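Rho GTPase-activating protein 27 (Homo sapiens, PDB 3PP2) probably switches off the Rho-type GTPases CDC42 and RAC1 by promoting their GDP-bound state and may act in clathrin-mediated endocytosis, this chain being its pleckstrin homology domain. Local coordinates at residues 10-14 / 110-114; 72-77 / 118-122; 17-23 / 97-102. All blocks are in the same frame, centred on the assembly; numbering follows the deposited sequence.

Interaction 1: 10-14 / 110-114; sequences KAGVL and IISTW
Lys10 and Leu14 take the indole of Trp114 between them, one over each face, while the strand backbone at Ala11 and Gly12 meets the edge of its benzene part. Along the lysine, CB sits over the outer rim of the benzene part, 4.0 Å from Trp114 CH2, and CG moves inward to CZ2. CD lies above the centre of the indole, and CE comes to rest over the five-membered ring, 3.7 Å from its centroid and 11° off the normal, in a CH-pi contact. With CG anti to the backbone N (chi1 -160°) the chain runs extended over the ring and bends at its last torsion (chi4 65°). This turns NZ away from the ring, to a water that accepts from it at 2.7 Å and donates to Thr113 OG1; any cation-pi attraction from NZ is weak at best. The tryptophan belongs to the C-terminal helix 108-122 of the pleckstrin homology fold, which packs against one end of the curled antiparallel sheet, here at the start of strand 10-21. On the other face of the indole, Leu14 CD1 stands 3.6 Å from the centroid of the five-membered ring, and its sister branch CD2 reaches Ile110 CG2 at 3.8 Å. At the ring edge, Gly12 N lies in plane, 3.5 Å from Trp114 CZ2. Thr113 OG1 in turn donates to Ile110 O, which accepts from Trp114 N as well.

Interaction 2: 72-77 / 118-122; sequences LRGATL and IAQGI
Ile122 pushes its side chain into the hollow formed by the turn 72-75 and the start of strand 76-77. Its CD1 lies 3.7 Å from Leu77 CB, with Ala75 CB a little farther off. CG1 lies against Leu72 CB at 3.9 Å, and CG2 rests on Ala75 O. The hollow owes its shape to a type II beta turn, closed by the bond from Ala75 N to Leu72 O, with Gly74 at its positive-phi corner. In return, Leu77 CD2 is a bump pressed against the helix: with CG anti to the backbone N (chi1 172°), this methyl reaches between Ile118 CG2 and Ala119, 3.6 Å from Ala119 N. Leu72 CD1 lies close over Gly121, where a CB would clash with it. An alanine in place of Ile122 would probably open a gap between Leu72, Ala75 and Leu77. The last turn of the C-terminal helix is thus fitted against the loop that leads from strand 66-71 into strand 76-79 of the pleckstrin homology domain. No direct hydrogen bond crosses; one water, accepting from Gly74 N at 2.8 Å and donating to Ile122 O, supplies a polar link, so the fit depends mainly on apolar shape.

Interaction 3: 17-23 / 97-102; sequences TKTADKG and DGSEYL
Thr17 and Leu102 form an antiparallel hydrogen-bonded pair, Thr17 N giving to Leu102 O at 3.0 Å and Leu102 N returning a bond to Thr17 O. Glu100 O takes two backbone donors from the same face of its plane: Thr19 N at 2.8 Å, in an almost straight bond (178°), and Ala20 N at 3.3 Å. Thr19 OG1 adds a weak third. This is a classic beta bulge, with Thr19 and Ala20 both facing Glu100, and it shifts the register by one where the first strand of the pleckstrin homology domain pairs with strand 100-104. Within the same bulge, Glu100 N gives to Ala20 O, while in one of its two conformers the Glu100 carboxylate forms a salt bridge with Arg25. Past the strands, side chains supply most of the bonds, beside a weak one from Gly23 N to Gly98 O. Ser99 OG accepts from Lys22 N at 2.9 Å, and Ser99 N gives to Asp97 OD1 in an Asx turn; that oxygen also bonds to Ser95 OG. With Asp97 CG between its backbone N and carbonyl carbon (chi1 70°), the carboxylate faces Lys22, and OD2 makes a salt bridge with Lys22 NZ at 3.0 Å. Lys18 lays CG against Tyr101 CE1 at 3.7 Å, and its NZ meets Asp21 OD1 from above the carboxylate plane, 3.1 Å away. Thr17 OG1 donates to Lys18 O and accepts from His30 N.

In the fold
Interactions 1 and 2 fasten successive parts of helix 108-122 to the sheet, their centres about 15 Å apart: the first to the opening strand, the second to the turn before strand 76-79 and the start of that strand. Both lack direct hydrogen bonds and use a bridging water, but interaction 1 is built round an aromatic ring and interaction 2 round aliphatic branches. Interaction 3 lies across the chain's centre from interaction 1, at the other end of strand 10-21, and joins it to strand 100-104 by backbone bonds. Each contact is partly buried; in interaction 3, buried Thr17, Tyr101 and Leu102 give way to exposed Lys22 and Asp97, and salt bridges appear there.

Interaction 1: 10-14 / 110-114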
ATOM      1  N   LYS A  10      15.311   1.155   7.692  1.00 23.35           N
ATOM      2  CA  LYS A  10      13.871   1.182   7.829  1.00 20.89           C
ATOM      3  C   LYS A  10      13.500   0.703   9.224  1.00 19.62           C
ATOM      4  O   LYS A  10      14.183  -0.110   9.797  1.00 19.14           O
ATOM      5  CB  LYS A  10      13.243   0.273   6.773  1.00 21.29           C
ATOM      6  CG  LYS A  10      11.812   0.578   6.505  1.00 22.40           C
ATOM      7  CD  LYS A  10      11.356  -0.211   5.262  1.00 22.75           C
ATOM      8  CE  LYS A  10       9.905   0.089   4.906  1.00 23.92           C
ATOM      9  NZ  LYS A  10       9.705   1.484   4.494  1.00 28.13           N
ATOM     10  N   ALA A  11      12.363   1.152   9.721  1.00 18.04           N
ATOM     11  CA  ALA A  11      11.842   0.694  10.989  1.00 18.09           C
ATOM     12  C   ALA A  11      10.327   0.768  10.949  1.00 18.29           C
ATOM     13  O   ALA A  11       9.745   1.698  10.354  1.00 20.99           O
ATOM     14  CB  ALA A  11      12.438   1.560  12.185  1.00 18.99           C
ATOM     15  N   GLY A  12       9.685  -0.209  11.571  1.00 16.73           N
ATOM     16  CA  GLY A  12       8.228  -0.303  11.586  1.00 16.35           C
ATOM     17  C   GLY A  12       7.710  -1.511  12.331  1.00 16.19           C
ATOM     18  O   GLY A  12       8.495  -2.373  12.715  1.00 18.55           O
ATOM     19  N   VAL A  13       6.413  -1.569  12.592  1.00 17.21           N
ATOM     20  CA  VAL A  13       5.852  -2.733  13.203  1.00 16.44           C
ATOM     21  C   VAL A  13       5.470  -3.785  12.138  1.00 16.37           C
ATOM     22  O   VAL A  13       4.762  -3.465  11.175  1.00 17.53           O
ATOM     23  CB  VAL A  13       4.671  -2.381  14.122  1.00 17.59           C
ATOM     24  CG1 VAL A  13       4.047  -3.686  14.668  1.00 20.55           C
ATOM     25  CG2 VAL A  13       5.100  -1.446  15.261  1.00 20.37           C
ATOM     26  N   LEU A  14       5.931  -5.014  12.318  1.00 15.37           N
ATOM     27  CA  LEU A  14       5.649  -6.135  11.438  1.00 14.98           C
ATOM     28  C   LEU A  14       5.250  -7.348  12.255  1.00 15.76           C
ATOM     29  O   LEU A  14       5.659  -7.509  13.410  1.00 17.04           O
ATOM     30  CB  LEU A  14       6.864  -6.514  10.577  1.00 15.11           C
ATOM     31  CG  LEU A  14       7.289  -5.463   9.559  1.00 15.35           C
ATOM     32  CD1 LEU A  14       8.633  -5.835   8.925  1.00 18.28           C
ATOM     33  CD2 LEU A  14       6.212  -5.253   8.516  1.00 17.87           C
ATOM     34  N   ILE A 110       3.133  -2.150   2.527  1.00 13.30           N
ATOM     35  CA  ILE A 110       4.116  -2.239   3.627  0.50 13.51           C
ATOM     36  C   ILE A 110       5.107  -3.360   3.329  1.00 13.58           C
ATOM     37  O   ILE A 110       6.309  -3.189   3.403  1.00 14.07           O
ATOM     38  CB  ILE A 110       3.393  -2.497   5.003  0.50 14.50           C
ATOM     39  CG1 ILE A 110       2.610  -1.257   5.434  0.50 16.73           C
ATOM     40  CG2 ILE A 110       4.395  -2.985   6.090  0.50 13.82           C
ATOM     41  CD1 ILE A 110       3.440  -0.076   5.661  0.50 21.01           C
ATOM     42  N   ILE A 111       4.579  -4.533   3.042  1.00 13.02           N
ATOM     43  CA  ILE A 111       5.444  -5.719   2.827  1.00 13.47           C
ATOM     44  C   ILE A 111       6.339  -5.537   1.609  1.00 12.93           C
ATOM     45  O   ILE A 111       7.512  -5.864   1.650  1.00 14.08           O
ATOM     46  CB  ILE A 111       4.598  -6.995   2.777  1.00 13.49           C
ATOM     47  CG1 ILE A 111       4.206  -7.371   4.227  1.00 15.09           C
ATOM     48  CG2 ILE A 111       5.273  -8.172   2.060  1.00 16.92           C
ATOM     49  CD1 ILE A 111       5.394  -7.940   5.072  1.00 17.18           C
ATOM     50  N   SER A 112       5.816  -5.003   0.508  1.00 13.48           N
ATOM     51  CA  SER A 112       6.672  -4.821  -0.682  1.00 14.17           C
ATOM     52  C   SER A 112       7.807  -3.848  -0.411  1.00 14.83           C
ATOM     53  O   SER A 112       8.933  -4.054  -0.839  1.00 14.81           O
ATOM     54  CB  SER A 112       5.817  -4.377  -1.863  1.00 15.46           C
ATOM     55  OG  SER A 112       6.614  -4.174  -3.016  1.00 16.39           O
ATOM     56  N   THR A 113       7.499  -2.767   0.303  1.00 14.57           N
ATOM     57  CA  THR A 113       8.539  -1.809   0.629  1.00 15.68           C
ATOM     58  C   THR A 113       9.600  -2.430   1.576  1.00 14.98           C
ATOM     59  O   THR A 113      10.790  -2.124   1.455  1.00 15.39           O
ATOM     60  CB  THR A 113       8.003  -0.483   1.194  1.00 16.40           C
ATOM     61  OG1 THR A 113       7.358  -0.704   2.457  1.00 19.61           O
ATOM     62  CG2 THR A 113       7.032   0.185   0.163  1.00 19.54           C
ATOM     63  N   TRP A 114       9.180  -3.269   2.497  1.00 14.45           N
ATOM     64  CA  TRP A 114      10.137  -4.013   3.316  1.00 14.11           C
ATOM     65  C   TRP A 114      10.952  -5.022   2.519  1.00 14.06           C
ATOM     66  O   TRP A 114      12.143  -5.192   2.758  1.00 15.50           O
ATOM     67  CB  TRP A 114       9.449  -4.693   4.512  1.00 14.68           C
ATOM     68  CG  TRP A 114       9.296  -3.780   5.681  1.00 14.04           C
ATOM     69  CD1 TRP A 114       8.212  -3.043   6.021  1.00 15.13           C
ATOM     70  CD2 TRP A 114      10.276  -3.533   6.675  1.00 14.45           C
ATOM     71  NE1 TRP A 114       8.444  -2.338   7.168  1.00 15.65           N
ATOM     72  CE2 TRP A 114       9.700  -2.619   7.606  1.00 14.07           C
ATOM     73  CE3 TRP A 114      11.574  -4.008   6.902  1.00 14.26           C
ATOM     74  CZ2 TRP A 114      10.370  -2.183   8.731  1.00 15.76           C
ATOM     75  CZ3 TRP A 114      12.242  -3.553   8.040  1.00 17.31           C
ATOM     76  CH2 TRP A 114      11.639  -2.655   8.926  1.00 18.06           C
TER
HETATM   77  O   HOH W   1       7.105   1.821   3.684  1.00 28.03           O

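Interaction 2: 72-77 / 118-122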
ATOM      1  N   LEU A  72      22.089 -10.094   7.385  1.00 21.05           N
ATOM      2  CA  LEU A  72      21.596 -10.322   6.020  1.00 21.85           C
ATOM      3  C   LEU A  72      22.649 -10.807   5.023  1.00 22.51           C
ATOM      4  O   LEU A  72      22.302 -11.253   3.966  1.00 22.56           O
ATOM      5  CB  LEU A  72      20.909  -9.072   5.481  1.00 21.58           C
ATOM      6  CG  LEU A  72      19.646  -8.650   6.256  1.00 21.21           C
ATOM      7  CD1 LEU A  72      19.097  -7.342   5.677  1.00 23.40           C
ATOM      8  CD2 LEU A  72      18.601  -9.758   6.304  1.00 22.38           C
ATOM      9  N   ARG A  73      23.929 -10.740   5.358  1.00 24.02           N
ATOM     10  CA  ARG A  73      24.980 -11.248   4.453  1.00 25.55           C
ATOM     11  C   ARG A  73      24.738 -12.730   4.263  1.00 24.82           C
ATOM     12  O   ARG A  73      24.683 -13.485   5.234  1.00 25.98           O
ATOM     13  CB  ARG A  73      26.369 -11.008   5.093  1.00 27.47           C
ATOM     14  CG  ARG A  73      27.610 -11.575   4.359  1.00 31.83           C
ATOM     15  CD  ARG A  73      28.939 -11.510   5.262  1.00 34.71           C
ATOM     16  N   GLY A  74      24.557 -13.165   3.022  1.00 24.41           N
ATOM     17  CA  GLY A  74      24.308 -14.576   2.746  1.00 24.09           C
ATOM     18  C   GLY A  74      22.896 -15.074   2.990  1.00 23.71           C
ATOM     19  O   GLY A  74      22.640 -16.278   2.916  1.00 25.47           O
ATOM     20  N   ALA A  75      21.965 -14.161   3.290  1.00 22.03           N
ATOM     21  CA  ALA A  75      20.596 -14.520   3.522  1.00 21.40           C
ATOM     22  C   ALA A  75      19.868 -14.631   2.175  1.00 21.76           C
ATOM     23  O   ALA A  75      20.318 -14.089   1.163  1.00 23.36           O
ATOM     24  CB  ALA A  75      19.914 -13.456   4.440  1.00 20.82           C
ATOM     25  N   THR A  76      18.743 -15.325   2.199  1.00 21.15           N
ATOM     26  CA  THR A  76      17.866 -15.498   1.040  1.00 22.50           C
ATOM     27  C   THR A  76      16.477 -14.981   1.414  1.00 20.40           C
ATOM     28  O   THR A  76      15.941 -15.343   2.453  1.00 20.91           O
ATOM     29  CB  THR A  76      17.781 -16.960   0.639  1.00 23.67           C
ATOM     30  OG1 THR A  76      19.088 -17.424   0.290  1.00 29.57           O
ATOM     31  CG2 THR A  76      16.892 -17.156  -0.602  1.00 27.58           C
ATOM     32  N   LEU A  77      15.943 -14.103   0.574  1.00 19.39           N
ATOM     33  CA  LEU A  77      14.602 -13.515   0.749  1.00 18.01           C
ATOM     34  C   LEU A  77      13.719 -13.933  -0.402  1.00 18.17           C
ATOM     35  O   LEU A  77      14.135 -13.851  -1.561  1.00 20.13           O
ATOM     36  CB  LEU A  77      14.760 -12.012   0.759  1.00 18.74           C
ATOM     37  CG  LEU A  77      13.505 -11.151   0.741  1.00 17.99           C
ATOM     38  CD1 LEU A  77      12.783 -11.268   2.080  1.00 19.42           C
ATOM     39  CD2 LEU A  77      13.907  -9.679   0.413  1.00 19.97           C
ATOM     40  N   ILE A 118      15.011  -4.981   2.586  1.00 16.35           N
ATOM     41  CA  ILE A 118      15.758  -6.185   2.969  1.00 16.47           C
ATOM     42  C   ILE A 118      16.584  -6.714   1.819  1.00 16.12           C
ATOM     43  O   ILE A 118      17.756  -7.081   1.999  1.00 17.60           O
ATOM     44  CB  ILE A 118      14.808  -7.290   3.527  1.00 15.56           C
ATOM     45  CG1 ILE A 118      14.101  -6.822   4.820  1.00 16.70           C
ATOM     46  CG2 ILE A 118      15.555  -8.613   3.791  1.00 17.79           C
ATOM     47  CD1 ILE A 118      12.872  -7.643   5.189  1.00 17.67           C
ATOM     48  N   ALA A 119      16.022  -6.713   0.623  1.00 16.42           N
ATOM     49  CA  ALA A 119      16.771  -7.124  -0.561  1.00 18.22           C
ATOM     50  C   ALA A 119      18.029  -6.278  -0.753  1.00 18.77           C
ATOM     51  O   ALA A 119      19.119  -6.810  -1.067  1.00 20.33           O
ATOM     52  CB  ALA A 119      15.863  -7.046  -1.848  1.00 18.19           C
ATOM     53  N   GLN A 120      17.909  -4.965  -0.571  1.00 19.49           N
ATOM     54  CA  GLN A 120      19.086  -4.101  -0.681  1.00 21.63           C
ATOM     55  C   GLN A 120      20.085  -4.421   0.428  1.00 22.67           C
ATOM     56  O   GLN A 120      21.304  -4.376   0.204  1.00 25.53           O
ATOM     57  CB  GLN A 120      18.683  -2.637  -0.646  1.00 22.76           C
ATOM     58  CG  GLN A 120      19.836  -1.681  -0.860  1.00 27.90           C
ATOM     59  CD  GLN A 120      19.421  -0.225  -1.106  1.00 33.47           C
ATOM     60  OE1 GLN A 120      18.346   0.068  -1.661  1.00 39.06           O
ATOM     61  NE2 GLN A 120      20.282   0.694  -0.696  1.00 39.51           N
ATOM     62  N   GLY A 121      19.608  -4.736   1.630  1.00 22.39           N
ATOM     63  CA  GLY A 121      20.519  -5.097   2.748  1.00 23.81           C
ATOM     64  C   GLY A 121      21.286  -6.350   2.506  1.00 24.16           C
ATOM     65  O   GLY A 121      22.456  -6.472   2.953  1.00 27.67           O
ATOM     66  N   ILE A 122      20.665  -7.290   1.812  1.00 23.14           N
ATOM     67  CA  ILE A 122      21.331  -8.550   1.469  1.00 23.66           C
ATOM     68  C   ILE A 122      22.439  -8.315   0.483  1.00 26.78           C
ATOM     69  O   ILE A 122      23.478  -8.972   0.562  1.00 27.71           O
ATOM     70  CB  ILE A 122      20.304  -9.565   0.924  1.00 22.00           C
ATOM     71  CG1 ILE A 122      19.376 -10.004   2.056  1.00 20.83           C
ATOM     72  CG2 ILE A 122      20.987 -10.803   0.304  1.00 22.30           C
ATOM     73  CD1 ILE A 122      18.196 -10.865   1.610  1.00 20.39           C
TER
HETATM   74  O   HOH W   2      24.447 -11.526   0.710  1.00 32.37           O

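Interaction 3: 17-23 / 97-102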
ATOM      1  N   THR A  17       7.316 -14.647  12.622  1.00 16.50           N
ATOM      2  CA  THR A  17       7.544 -15.852  13.393  1.00 16.75           C
ATOM      3  C   THR A  17       8.826 -16.506  12.898  1.00 16.07           C
ATOM      4  O   THR A  17       9.108 -16.508  11.696  1.00 17.89           O
ATOM      5  CB  THR A  17       6.371 -16.865  13.237  1.00 18.01           C
ATOM      6  OG1 THR A  17       6.647 -18.028  14.020  1.00 19.83           O
ATOM      7  CG2 THR A  17       6.054 -17.288  11.783  1.00 19.47           C
ATOM      8  N   LYS A  18       9.546 -17.121  13.811  1.00 16.94           N
ATOM      9  CA  LYS A  18      10.624 -18.012  13.452  1.00 17.12           C
ATOM     10  C   LYS A  18       9.982 -19.316  13.007  1.00 17.11           C
ATOM     11  O   LYS A  18       8.903 -19.711  13.508  1.00 19.53           O
ATOM     12  CB  LYS A  18      11.555 -18.237  14.645  1.00 17.75           C
ATOM     13  CG  LYS A  18      12.843 -18.939  14.322  1.00 18.97           C
ATOM     14  CD  LYS A  18      13.819 -18.876  15.525  1.00 19.96           C
ATOM     15  CE  LYS A  18      15.148 -19.526  15.185  1.00 21.62           C
ATOM     16  NZ  LYS A  18      16.006 -19.497  16.423  1.00 21.81           N
ATOM     17  N   THR A  19      10.567 -19.921  11.971  1.00 17.73           N
ATOM     18  CA  THR A  19      10.081 -21.205  11.443  1.00 18.57           C
ATOM     19  C   THR A  19      11.161 -22.299  11.400  1.00 19.14           C
ATOM     20  O   THR A  19      10.825 -23.468  11.317  1.00 19.40           O
ATOM     21  CB  THR A  19       9.502 -21.037  10.038  1.00 19.42           C
ATOM     22  OG1 THR A  19      10.464 -20.345   9.228  1.00 19.90           O
ATOM     23  CG2 THR A  19       8.195 -20.252  10.098  1.00 20.74           C
ATOM     24  N   ALA A  20      12.433 -21.942  11.490  1.00 18.37           N
ATOM     25  CA  ALA A  20      13.509 -22.951  11.594  1.00 18.95           C
ATOM     26  C   ALA A  20      14.660 -22.397  12.398  1.00 19.12           C
ATOM     27  O   ALA A  20      14.957 -21.178  12.316  1.00 18.94           O
ATOM     28  CB  ALA A  20      13.984 -23.378  10.234  1.00 19.83           C
ATOM     29  N   ASP A  21      15.259 -23.271  13.235  1.00 19.03           N
ATOM     30  CA  ASP A  21      16.409 -22.915  14.037  1.00 19.45           C
ATOM     31  C   ASP A  21      17.583 -23.645  13.434  1.00 19.79           C
ATOM     32  O   ASP A  21      17.677 -24.866  13.529  1.00 19.89           O
ATOM     33  CB  ASP A  21      16.189 -23.353  15.488  1.00 19.07           C
ATOM     34  CG  ASP A  21      17.377 -23.079  16.356  1.00 20.95           C
ATOM     35  OD1 ASP A  21      17.937 -21.962  16.232  1.00 24.81           O
ATOM     36  OD2 ASP A  21      17.688 -23.942  17.216  1.00 23.96           O
ATOM     37  N   LYS A  22      18.472 -22.911  12.784  1.00 20.58           N
ATOM     38  CA  LYS A  22      19.696 -23.510  12.225  1.00 22.68           C
ATOM     39  C   LYS A  22      19.400 -24.730  11.343  1.00 22.18           C
ATOM     40  O   LYS A  22      20.091 -25.767  11.414  1.00 25.89           O
ATOM     41  CB  LYS A  22      20.707 -23.830  13.309  1.00 23.44           C
ATOM     42  CG  LYS A  22      21.150 -22.586  14.063  1.00 25.77           C
ATOM     43  CD  LYS A  22      22.157 -22.916  15.138  1.00 30.96           C
ATOM     44  CE  LYS A  22      22.588 -21.668  15.828  1.00 35.44           C
ATOM     45  NZ  LYS A  22      23.010 -20.618  14.851  1.00 41.41           N
ATOM     46  N   GLY A  23      18.372 -24.593  10.507  1.00 22.84           N
ATOM     47  CA  GLY A  23      18.019 -25.627   9.588  1.00 23.30           C
ATOM     48  C   GLY A  23      16.972 -26.618  10.086  1.00 23.61           C
ATOM     49  O   GLY A  23      16.499 -27.455   9.282  1.00 27.86           O
ATOM     50  N   ASP A  97      22.970 -19.264   8.426  1.00 26.19           N
ATOM     51  CA  ASP A  97      23.048 -20.420   9.349  1.00 27.95           C
ATOM     52  C   ASP A  97      21.872 -21.391   9.257  1.00 26.89           C
ATOM     53  O   ASP A  97      21.821 -22.375  10.021  1.00 28.56           O
ATOM     54  CB  ASP A  97      23.275 -19.966  10.792  1.00 29.93           C
ATOM     55  CG  ASP A  97      22.081 -19.286  11.410  1.00 32.79           C
ATOM     56  OD1 ASP A  97      21.005 -19.244  10.788  1.00 34.64           O
ATOM     57  OD2 ASP A  97      22.210 -18.799  12.578  1.00 39.63           O
ATOM     58  N   GLY A  98      20.905 -21.095   8.380  1.00 24.71           N
ATOM     59  CA  GLY A  98      19.783 -21.969   8.149  1.00 23.74           C
ATOM     60  C   GLY A  98      18.548 -21.655   8.975  1.00 21.85           C
ATOM     61  O   GLY A  98      17.525 -22.313   8.843  1.00 22.74           O
ATOM     62  N   SER A  99      18.618 -20.673   9.845  1.00 21.32           N
ATOM     63  CA  SER A  99      17.410 -20.222  10.533  1.00 20.88           C
ATOM     64  C   SER A  99      16.495 -19.533   9.521  1.00 19.64           C
ATOM     65  O   SER A  99      16.946 -18.988   8.506  1.00 21.46           O
ATOM     66  CB  SER A  99      17.744 -19.301  11.671  1.00 20.94           C
ATOM     67  OG  SER A  99      18.416 -20.002  12.717  1.00 24.21           O
ATOM     68  N   GLU A 100      15.213 -19.639   9.769  1.00 19.30           N
ATOM     69  CA  GLU A 100      14.215 -19.147   8.837  0.50 18.82           C
ATOM     70  C   GLU A 100      13.130 -18.406   9.622  1.00 18.25           C
ATOM     71  O   GLU A 100      12.793 -18.789  10.750  1.00 17.56           O
ATOM     72  CB  GLU A 100      13.585 -20.317   8.027  0.50 19.56           C
ATOM     73  CG  GLU A 100      14.591 -21.095   7.120  0.50 20.82           C
ATOM     74  CD  GLU A 100      13.970 -22.251   6.347  0.50 23.55           C
ATOM     75  OE1 GLU A 100      12.756 -22.507   6.507  0.50 23.74           O
ATOM     76  OE2 GLU A 100      14.712 -22.906   5.568  0.50 27.35           O
ATOM     77  N   TYR A 101      12.586 -17.376   8.989  1.00 17.47           N
ATOM     78  CA  TYR A 101      11.551 -16.506   9.559  1.00 17.60           C
ATOM     79  C   TYR A 101      10.536 -16.184   8.482  1.00 17.25           C
ATOM     80  O   TYR A 101      10.891 -16.098   7.300  1.00 18.10           O
ATOM     81  CB  TYR A 101      12.147 -15.172  10.054  1.00 18.75           C
ATOM     82  CG  TYR A 101      13.238 -15.373  11.069  1.00 19.02           C
ATOM     83  CD1 TYR A 101      12.994 -15.312  12.431  1.00 21.24           C
ATOM     84  CD2 TYR A 101      14.537 -15.635  10.633  1.00 21.37           C
ATOM     85  CE1 TYR A 101      14.009 -15.536  13.333  1.00 24.27           C
ATOM     86  CE2 TYR A 101      15.558 -15.866  11.497  1.00 24.90           C
ATOM     87  CZ  TYR A 101      15.306 -15.807  12.882  1.00 23.18           C
ATOM     88  OH  TYR A 101      16.339 -16.048  13.775  1.00 30.32           O
ATOM     89  N   LEU A 102       9.283 -16.038   8.893  1.00 16.58           N
ATOM     90  CA  LEU A 102       8.261 -15.425   8.070  1.00 16.30           C
ATOM     91  C   LEU A 102       7.965 -14.032   8.589  1.00 15.43           C
ATOM     92  O   LEU A 102       7.948 -13.821   9.803  1.00 17.09           O
ATOM     93  CB  LEU A 102       6.991 -16.266   8.038  1.00 17.43           C
ATOM     94  CG  LEU A 102       7.144 -17.705   7.584  1.00 17.20           C
ATOM     95  CD1 LEU A 102       5.855 -18.509   7.740  1.00 19.89           C
ATOM     96  CD2 LEU A 102       7.706 -17.831   6.212  1.00 19.04           C
TER